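Local structure of chitinase A (Equisetum arvense, 5BUM) at the interface of chains A and B. The protein hydrolyses glycosidic bonds of chitin as a family 18 chitinase, the LysM domain modelled here being its carbohydrate-binding module. Coordinates in Å, arbitrary orientation; residue numbers count along the deposited sequence, not the author numbering. Chains: chain A/B, Chitinase A.

The interface of chains A and B. Residues chain A 34, 36, 39, 41, 44; chain B 39, 41.
A:Gln36 and B:Asn39 meet through their side-chain amides in a contact between two copies of the LysM domain. The site is a small polar patch of loop residues of both chains and the 3-10 helix 37-39 of chain A. It belongs to an interface without exact two-fold symmetry, which may reflect crystal packing.

The side chains are joined directly by a hydrogen bond in which the amide nitrogen B:Asn39 ND2 donates to the amide oxygen A:Gln36 OE1 over 2.8 Å. It meets a lone pair in the carbonyl plane, with 117° at the oxygen. The bond is bent at the hydrogen (124°), although the two amides lie nearly coplanar. A:Gln36 has CG anti to its carbonyl carbon (chi1 -67°) and runs extended beyond it, which carries the amide out to chain B.

Water 1 forms a second polar link. It bonds to the backbone N and O of A:Gln36, to A:Gln44 NE2, and to the amide oxygen B:Gln41 OE1 at 2.6 Å. A:Gln44 is held from within its own chain, since its OE1 accepts a bond from the backbone N of A:Gln41. This probably steadies the amide that faces the water.

The other contacts are polar atoms side by side without hydrogen bonds, and carbon packing. B:Gln41 bends at chi2 and turns its amide against those of both A:Gln36 and A:Asn39. Its amide plane stands steeply to both of theirs. B:Gln41 NE2 lies 2.9 Å from A:Asn39 OD1, but its N-H points away and no hydrogen bond forms. A:Gln36 NE2 and B:Gln41 NE2 are 3.1 Å apart, two donors face to face, so the placement of one amide is doubtful. An alanine in place of A:Gln36 would probably leave B:Asn39 ND2 without its acceptor and strip one wall from the B:Gln41 amide. Nearer the chain B backbone, A:Gln44 NE2 comes within 3.6 Å of B:Gln41 CB. The aliphatic stems of the two Gln41 residues cross at about a right angle, with A:Gln41 CG 3.7 Å from B:Gln41 CG.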
ATOM      1  N   GLY A  34      -4.979  -7.788   4.848  1.00 35.74           N
ATOM      2  CA  GLY A  34      -5.426  -7.762   3.463  1.00 35.82           C
ATOM      3  C   GLY A  34      -4.323  -7.777   2.420  1.00 35.91           C
ATOM      4  O   GLY A  34      -4.615  -7.603   1.232  1.00 36.17           O
ATOM      5  N   GLN A  36      -1.902  -8.743  -0.495  1.00 33.21           N
ATOM      6  CA  GLN A  36      -2.113  -9.615  -1.644  1.00 32.58           C
ATOM      7  C   GLN A  36      -0.793  -9.869  -2.325  1.00 32.73           C
ATOM      8  O   GLN A  36      -0.308  -9.047  -3.182  1.00 27.28           O
ATOM      9  CB  GLN A  36      -3.058  -8.995  -2.668  1.00 36.10           C
ATOM     10  CG  GLN A  36      -4.512  -8.838  -2.201  1.00 38.71           C
ATOM     11  CD  GLN A  36      -5.358  -7.996  -3.184  1.00 40.56           C
ATOM     12  OE1 GLN A  36      -6.323  -7.365  -2.774  1.00 46.08           O
ATOM     13  NE2 GLN A  36      -4.981  -7.969  -4.463  1.00 38.17           N
ATOM     14  N   ASN A  39       0.141  -9.519  -6.029  1.00 41.73           N
ATOM     15  CA  ASN A  39      -0.243  -8.212  -6.512  1.00 43.32           C
ATOM     16  C   ASN A  39       0.411  -7.090  -5.715  1.00 41.32           C
ATOM     17  O   ASN A  39      -0.249  -6.146  -5.265  1.00 37.58           O
ATOM     18  CB  ASN A  39      -1.764  -8.094  -6.393  1.00 44.10           C
ATOM     19  CG  ASN A  39      -2.310  -6.833  -7.045  1.00 43.52           C
ATOM     20  OD1 ASN A  39      -3.319  -6.295  -6.580  1.00 46.38           O
ATOM     21  ND2 ASN A  39      -1.655  -6.359  -8.118  1.00 38.10           N
ATOM     22  N   GLN A  41       2.717  -3.885  -5.219  1.00 38.66           N
ATOM     23  CA  GLN A  41       2.993  -2.651  -5.986  1.00 40.31           C
ATOM     24  C   GLN A  41       4.382  -2.082  -5.641  1.00 38.48           C
ATOM     25  O   GLN A  41       4.810  -2.091  -4.464  1.00 35.83           O
ATOM     26  CB  GLN A  41       1.954  -1.590  -5.592  1.00 43.19           C
ATOM     27  CG  GLN A  41       0.515  -2.089  -5.446  1.00 42.92           C
ATOM     28  CD  GLN A  41      -0.022  -2.589  -6.755  1.00 47.55           C
ATOM     29  OE1 GLN A  41      -0.623  -3.651  -6.828  1.00 55.72           O
ATOM     30  NE2 GLN A  41       0.232  -1.847  -7.807  1.00 45.37           N
ATOM     31  N   GLN A  44       5.192  -0.042  -2.397  1.00 27.88           N
ATOM     32  CA  GLN A  44       4.224  -0.452  -1.354  1.00 27.26           C
ATOM     33  C   GLN A  44       5.010  -0.690  -0.071  1.00 27.60           C
ATOM     34  O   GLN A  44       6.059  -1.287  -0.102  1.00 30.02           O
ATOM     35  CB  GLN A  44       3.531  -1.724  -1.828  1.00 28.71           C
ATOM     36  CG  GLN A  44       2.445  -2.320  -0.916  1.00 31.31           C
ATOM     37  CD  GLN A  44       1.825  -3.566  -1.543  1.00 29.76           C
ATOM     38  OE1 GLN A  44       2.235  -3.979  -2.637  1.00 33.06           O
ATOM     39  NE2 GLN A  44       0.859  -4.179  -0.855  1.00 29.39           N
TER
ATOM     40  N   ASN B  39     -10.172  -2.568  -4.223  1.00 78.18           N
ATOM     41  CA  ASN B  39      -8.843  -3.235  -4.295  1.00 67.47           C
ATOM     42  C   ASN B  39      -7.580  -2.374  -4.046  1.00 59.24           C
ATOM     43  O   ASN B  39      -6.636  -2.309  -4.864  1.00 46.27           O
ATOM     44  CB  ASN B  39      -8.693  -3.855  -5.699  1.00 61.64           C
ATOM     45  CG  ASN B  39      -7.705  -4.998  -5.720  1.00 50.51           C
ATOM     46  OD1 ASN B  39      -6.952  -5.174  -6.669  1.00 45.45           O
ATOM     47  ND2 ASN B  39      -7.705  -5.770  -4.655  1.00 43.89           N
ATOM     48  N   GLN B  41      -4.217  -1.683  -2.307  1.00 47.29           N
ATOM     49  CA  GLN B  41      -3.218  -2.469  -1.617  1.00 48.39           C
ATOM     50  C   GLN B  41      -2.800  -1.775  -0.321  1.00 43.79           C
ATOM     51  O   GLN B  41      -2.525  -0.569  -0.292  1.00 42.35           O
ATOM     52  CB  GLN B  41      -2.021  -2.751  -2.542  1.00 51.08           C
ATOM     53  CG  GLN B  41      -2.327  -3.678  -3.732  1.00 53.07           C
ATOM     54  CD  GLN B  41      -3.260  -4.834  -3.365  1.00 57.14           C
ATOM     55  OE1 GLN B  41      -3.089  -5.526  -2.333  1.00 52.37           O
ATOM     56  NE2 GLN B  41      -4.291  -5.007  -4.181  1.00 56.65           N
TER
HETATM   57  O   HOH W   1      -0.777  -6.491  -1.657  1.00 29.61           O